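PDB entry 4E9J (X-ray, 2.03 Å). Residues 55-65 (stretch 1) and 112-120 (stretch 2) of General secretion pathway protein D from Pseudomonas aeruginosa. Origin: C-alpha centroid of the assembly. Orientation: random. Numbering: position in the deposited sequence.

Stretch 1 55-65: QVSVVSKAQLS
Stretch 2, residues 112-120: RLETRVIQV

The segment from S57 to S60 pairs in parallel with the segment from E114 to V117: the strand axes approach to 4.7 Å and their N-to-C directions differ by 11°. The register follows from the CA pairs, V58 CA with T115 CA at 4.9 Å and V59 CA with R116 CA at 4.8 Å. The paired residues are extended, for example -129/125 at V58, -137/129 at V59, -106/107 at T115 and -115/138 at R116; K61, at -83/-25, is the exception beyond them.

Three backbone hydrogen bonds fix this register. T115 N donates to S57 O at 2.8 Å (172° at the hydrogen), V59 N donates to T115 O at 3.1 Å (164°), and V117 N donates to V59 O at 3.0 Å (161°). T115 thus bonds through both its N and its O to residues two apart, S57 and V59, the staggered pattern expected of parallel strands. CA-H...O contacts reinforce it: V58 CA lies 3.4 Å from T115 O, and R116 CA lies 3.4 Å from V59 O.

Water adds a link at each end, weak on the S57 side. There one water donates to L113 O at 3.1 Å and, weakly, to S57 O at 3.4 Å; the m rotamer of T115 (chi1 -59°) places OG1 2.7 Å from the same water oxygen, and OG1 also has a partner elsewhere in the structure. At the other end, a second water accepts from K61 N at 3.0 Å and donates to V117 O at 2.7 Å, bridging the strands where K61 has left extended geometry.

The face carrying S57, V59, E114 and R116 combines a salt bridge with aliphatic packing. E114 (t, t, chi3 -27°) and R116 (t, t) extend through chi1 and chi2, and R116 then turns at chi3 (m, -71°; chi4 -177°), so that R116 NE donates to E114 OE2 at 2.9 Å and 172°. V59, chi1 t (175°), places CG2 3.4 Å from E114 OE2, while V59 CB lies 4.3 Å from R116 CG; the valine therefore packs against the carboxylate of one partner and the aliphatic base of the other. S57, chi1 m (-63°), has CB 4.1 Å from E114 CG, and its hydroxyl is hydrogen-bonded elsewhere in the structure.

V58, S60, T115 and V117 occupy the other face. V58 has chi1 t (-175°). V117, the residue most covered by the opposing stretch, is also t (179°), which sets its CG1 4.4 Å from L64 CD2 in a loose apolar contact. L64 follows the corner at A62 (-74/146); its CA-to-CB bond is sideways, but its m,t rotamer (-58°, 178°) brings the side-chain end nearer. S60, t (-174°), directs OG to A62 O, donating at 2.8 Å across the bend, and S60 OG lies 3.6 Å from V117 CB.

At the C-terminal end, A62 and Q119 point their CA-to-CB bonds toward each other's stretch. Q119, with chi1 t (-168°), chi2 off-well at 144° and chi3 86°, sets NE2 3.7 Å from A62 CB. Together the stretches bury 508 Å², both sides summed.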

ATOM      1  N   GLN A  55       4.107  22.632 -11.890  1.00 41.99           N
ATOM      2  CA  GLN A  55       4.978  22.263 -12.999  1.00 41.99           C
ATOM      3  C   GLN A  55       5.182  20.744 -12.953  1.00 43.61           C
ATOM      4  O   GLN A  55       5.393  20.195 -11.876  1.00 44.22           O
ATOM      5  CB  GLN A  55       6.354  22.935 -12.864  1.00 43.15           C
ATOM      6  CG  GLN A  55       6.439  24.431 -13.113  1.00 64.65           C
ATOM      7  CD  GLN A  55       5.880  24.853 -14.444  1.00 84.23           C
ATOM      8  OE1 GLN A  55       6.529  24.719 -15.481  1.00 83.19           O
ATOM      9  NE2 GLN A  55       4.673  25.379 -14.442  1.00 71.54           N
ATOM     10  N   VAL A  56       5.072  20.082 -14.104  1.00 37.18           N
ATOM     11  CA  VAL A  56       5.242  18.637 -14.199  1.00 34.98           C
ATOM     12  C   VAL A  56       6.218  18.236 -15.280  1.00 37.70           C
ATOM     13  O   VAL A  56       6.378  18.927 -16.298  1.00 36.43           O
ATOM     14  CB  VAL A  56       3.881  17.911 -14.366  1.00 36.47           C
ATOM     15  CG1 VAL A  56       2.918  18.325 -13.249  1.00 35.56           C
ATOM     16  CG2 VAL A  56       3.259  18.151 -15.738  1.00 35.29           C
ATOM     17  N   SER A  57       6.885  17.109 -15.034  1.00 33.32           N
ATOM     18  CA  SER A  57       7.732  16.437 -16.000  1.00 34.30           C
ATOM     19  C   SER A  57       7.183  14.998 -16.050  1.00 37.72           C
ATOM     20  O   SER A  57       7.063  14.348 -15.009  1.00 38.72           O
ATOM     21  CB  SER A  57       9.202  16.488 -15.589  1.00 39.83           C
ATOM     22  OG  SER A  57       9.674  17.827 -15.541  1.00 46.78           O
ATOM     23  N   VAL A  58       6.762  14.545 -17.237  1.00 31.18           N
ATOM     24  CA  VAL A  58       6.133  13.242 -17.433  1.00 29.92           C
ATOM     25  C   VAL A  58       6.847  12.545 -18.556  1.00 35.55           C
ATOM     26  O   VAL A  58       6.919  13.081 -19.664  1.00 35.36           O
ATOM     27  CB  VAL A  58       4.634  13.411 -17.733  1.00 32.08           C
ATOM     28  CG1 VAL A  58       3.939  12.055 -17.829  1.00 31.78           C
ATOM     29  CG2 VAL A  58       3.980  14.287 -16.678  1.00 31.23           C
ATOM     30  N   VAL A  59       7.341  11.336 -18.281  1.00 32.30           N
ATOM     31  CA  VAL A  59       8.175  10.590 -19.215  1.00 32.10           C
ATOM     32  C   VAL A  59       7.803   9.125 -19.287  1.00 36.25           C
ATOM     33  O   VAL A  59       7.678   8.476 -18.254  1.00 33.49           O
ATOM     34  CB  VAL A  59       9.651  10.763 -18.787  1.00 36.59           C
ATOM     35  CG1 VAL A  59      10.604   9.921 -19.636  1.00 36.89           C
ATOM     36  CG2 VAL A  59      10.056  12.230 -18.799  1.00 36.98           C
ATOM     37  N   SER A  60       7.601   8.617 -20.520  1.00 34.09           N
ATOM     38  CA  SER A  60       7.398   7.202 -20.787  1.00 34.08           C
ATOM     39  C   SER A  60       8.081   6.884 -22.106  1.00 39.23           C
ATOM     40  O   SER A  60       7.640   7.380 -23.145  1.00 38.03           O
ATOM     41  CB  SER A  60       5.918   6.844 -20.847  1.00 37.08           C
ATOM     42  OG  SER A  60       5.706   5.445 -20.977  1.00 34.03           O
ATOM     43  N   LYS A  61       9.187   6.124 -22.047  1.00 37.13           N
ATOM     44  CA  LYS A  61       9.908   5.643 -23.223  1.00 38.71           C
ATOM     45  C   LYS A  61       9.193   4.358 -23.711  1.00 44.10           C
ATOM     46  O   LYS A  61       9.239   4.045 -24.900  1.00 45.03           O
ATOM     47  CB  LYS A  61      11.402   5.391 -22.912  1.00 41.05           C
ATOM     48  N   ALA A  62       8.487   3.665 -22.799  1.00 38.44           N
ATOM     49  CA  ALA A  62       7.642   2.525 -23.109  1.00 38.09           C
ATOM     50  C   ALA A  62       6.367   3.009 -23.796  1.00 39.85           C
ATOM     51  O   ALA A  62       5.816   4.059 -23.431  1.00 39.69           O
ATOM     52  CB  ALA A  62       7.245   1.818 -21.826  1.00 39.27           C
ATOM     53  N   GLN A  63       5.850   2.214 -24.722  1.00 33.34           N
ATOM     54  CA  GLN A  63       4.640   2.622 -25.412  1.00 32.27           C
ATOM     55  C   GLN A  63       3.446   2.257 -24.555  1.00 32.63           C
ATOM     56  O   GLN A  63       3.409   1.181 -23.976  1.00 28.89           O
ATOM     57  CB  GLN A  63       4.566   2.076 -26.848  1.00 33.20           C
ATOM     58  CG  GLN A  63       4.284   0.593 -27.006  1.00 46.70           C
ATOM     59  CD  GLN A  63       4.094   0.247 -28.467  1.00 59.50           C
ATOM     60  OE1 GLN A  63       4.791   0.776 -29.338  1.00 52.85           O
ATOM     61  NE2 GLN A  63       3.187  -0.686 -28.774  1.00 50.70           N
ATOM     62  N   LEU A  64       2.507   3.183 -24.432  1.00 29.26           N
ATOM     63  CA  LEU A  64       1.334   3.003 -23.603  1.00 29.60           C
ATOM     64  C   LEU A  64       0.069   2.994 -24.427  1.00 30.23           C
ATOM     65  O   LEU A  64      -0.077   3.812 -25.320  1.00 29.67           O
ATOM     66  CB  LEU A  64       1.250   4.178 -22.618  1.00 30.20           C
ATOM     67  CG  LEU A  64       2.461   4.383 -21.706  1.00 34.78           C
ATOM     68  CD1 LEU A  64       2.245   5.582 -20.837  1.00 35.37           C
ATOM     69  CD2 LEU A  64       2.728   3.164 -20.843  1.00 35.37           C
ATOM     70  N   SER A  65      -0.865   2.127 -24.087  1.00 25.52           N
ATOM     71  CA  SER A  65      -2.194   2.076 -24.693  1.00 26.52           C
ATOM     72  C   SER A  65      -3.010   3.230 -24.125  1.00 33.30           C
ATOM     73  O   SER A  65      -2.603   3.848 -23.139  1.00 31.03           O
ATOM     74  CB  SER A  65      -2.874   0.776 -24.306  1.00 30.19           C
ATOM     75  OG  SER A  65      -3.024   0.774 -22.893  1.00 41.01           O
ATOM     76  N   ARG A 112      10.418  20.492  -8.086  1.00 57.78           N
ATOM     77  CA  ARG A 112      10.586  19.770  -9.345  1.00 57.29           C
ATOM     78  C   ARG A 112      10.433  18.256  -9.152  1.00 57.89           C
ATOM     79  O   ARG A 112      11.356  17.603  -8.648  1.00 57.59           O
ATOM     80  CB  ARG A 112      11.959  20.106  -9.969  1.00 58.95           C
ATOM     81  N   LEU A 113       9.254  17.705  -9.550  1.00 49.90           N
ATOM     82  CA  LEU A 113       8.967  16.271  -9.476  1.00 47.50           C
ATOM     83  C   LEU A 113       8.760  15.713 -10.870  1.00 45.64           C
ATOM     84  O   LEU A 113       8.021  16.299 -11.662  1.00 43.71           O
ATOM     85  CB  LEU A 113       7.701  15.999  -8.637  1.00 47.16           C
ATOM     86  CG  LEU A 113       7.734  16.472  -7.196  1.00 51.54           C
ATOM     87  CD1 LEU A 113       6.501  16.009  -6.456  1.00 52.01           C
ATOM     88  CD2 LEU A 113       8.980  15.999  -6.490  1.00 52.85           C
ATOM     89  N   GLU A 114       9.416  14.583 -11.179  1.00 39.08           N
ATOM     90  CA  GLU A 114       9.216  13.902 -12.454  1.00 36.12           C
ATOM     91  C   GLU A 114       8.399  12.651 -12.187  1.00 35.05           C
ATOM     92  O   GLU A 114       8.651  11.979 -11.199  1.00 31.62           O
ATOM     93  CB  GLU A 114      10.539  13.534 -13.141  1.00 37.22           C
ATOM     94  CG  GLU A 114      10.359  12.768 -14.455  1.00 39.67           C
ATOM     95  CD  GLU A 114      11.621  12.287 -15.150  1.00 65.02           C
ATOM     96  OE1 GLU A 114      12.688  12.916 -14.971  1.00 52.11           O
ATOM     97  OE2 GLU A 114      11.533  11.292 -15.905  1.00 60.97           O
ATOM     98  N   THR A 115       7.405  12.356 -13.053  1.00 32.38           N
ATOM     99  CA  THR A 115       6.606  11.128 -13.035  1.00 30.61           C
ATOM    100  C   THR A 115       7.097  10.269 -14.213  1.00 34.34           C
ATOM    101  O   THR A 115       6.815  10.603 -15.366  1.00 32.79           O
ATOM    102  CB  THR A 115       5.134  11.436 -13.127  1.00 39.46           C
ATOM    103  OG1 THR A 115       4.779  12.261 -12.012  1.00 38.41           O
ATOM    104  CG2 THR A 115       4.283  10.165 -13.134  1.00 39.08           C
ATOM    105  N   ARG A 116       7.842   9.178 -13.930  1.00 28.73           N
ATOM    106  CA  ARG A 116       8.426   8.327 -14.953  1.00 28.54           C
ATOM    107  C   ARG A 116       7.834   6.917 -14.954  1.00 32.85           C
ATOM    108  O   ARG A 116       7.637   6.357 -13.882  1.00 31.75           O
ATOM    109  CB  ARG A 116       9.945   8.214 -14.716  1.00 27.38           C
ATOM    110  CG  ARG A 116      10.644   7.653 -15.936  1.00 33.49           C
ATOM    111  CD  ARG A 116      12.105   7.428 -15.727  1.00 34.77           C
ATOM    112  NE  ARG A 116      12.844   8.688 -15.646  1.00 45.32           N
ATOM    113  CZ  ARG A 116      14.158   8.776 -15.517  1.00 56.79           C
ATOM    114  NH1 ARG A 116      14.899   7.673 -15.428  1.00 40.38           N
ATOM    115  NH2 ARG A 116      14.746   9.970 -15.451  1.00 45.46           N
ATOM    116  N   VAL A 117       7.562   6.341 -16.140  1.00 29.52           N
ATOM    117  CA  VAL A 117       7.106   4.962 -16.287  1.00 28.81           C
ATOM    118  C   VAL A 117       8.369   4.140 -16.549  1.00 33.59           C
ATOM    119  O   VAL A 117       9.161   4.489 -17.423  1.00 33.47           O
ATOM    120  CB  VAL A 117       6.091   4.794 -17.442  1.00 31.88           C
ATOM    121  CG1 VAL A 117       5.666   3.332 -17.582  1.00 31.39           C
ATOM    122  CG2 VAL A 117       4.863   5.667 -17.237  1.00 30.84           C
ATOM    123  N   ILE A 118       8.571   3.073 -15.782  1.00 31.44           N
ATOM    124  CA  ILE A 118       9.744   2.197 -15.874  1.00 31.09           C
ATOM    125  C   ILE A 118       9.233   0.842 -16.286  1.00 35.71           C
ATOM    126  O   ILE A 118       8.507   0.224 -15.523  1.00 34.59           O
ATOM    127  CB  ILE A 118      10.514   2.119 -14.518  1.00 35.05           C
ATOM    128  CG1 ILE A 118      10.984   3.527 -14.080  1.00 36.46           C
ATOM    129  CG2 ILE A 118      11.733   1.199 -14.634  1.00 35.78           C
ATOM    130  CD1 ILE A 118      11.757   3.591 -12.734  1.00 44.75           C
ATOM    131  N   GLN A 119       9.560   0.374 -17.485  1.00 34.25           N
ATOM    132  CA  GLN A 119       9.119  -0.951 -17.891  1.00 34.74           C
ATOM    133  C   GLN A 119      10.086  -1.964 -17.270  1.00 38.73           C
ATOM    134  O   GLN A 119      11.267  -1.676 -17.126  1.00 36.69           O
ATOM    135  CB  GLN A 119       9.106  -1.079 -19.418  1.00 36.71           C
ATOM    136  CG  GLN A 119       8.387  -2.341 -19.900  1.00 47.84           C
ATOM    137  CD  GLN A 119       7.630  -2.084 -21.171  1.00 62.37           C
ATOM    138  OE1 GLN A 119       8.183  -2.175 -22.264  1.00 58.23           O
ATOM    139  NE2 GLN A 119       6.368  -1.702 -21.055  1.00 52.38           N
ATOM    140  N   VAL A 120       9.550  -3.085 -16.791  1.00 37.23           N
ATOM    141  CA  VAL A 120      10.311  -4.189 -16.176  1.00 37.05           C
ATOM    142  C   VAL A 120      10.263  -5.334 -17.183  1.00 39.13           C
ATOM    143  O   VAL A 120       9.202  -5.656 -17.698  1.00 38.52           O
ATOM    144  CB  VAL A 120       9.713  -4.565 -14.799  1.00 40.77           C
ATOM    145  CG1 VAL A 120      10.454  -5.736 -14.168  1.00 40.91           C
ATOM    146  CG2 VAL A 120       9.746  -3.350 -13.864  1.00 40.14           C
TER
HETATM  147  O   HOH W   1       5.304  14.905 -12.209  1.00 37.29           O
HETATM  148  O   HOH W   2      10.448   5.749 -19.387  1.00 34.49           O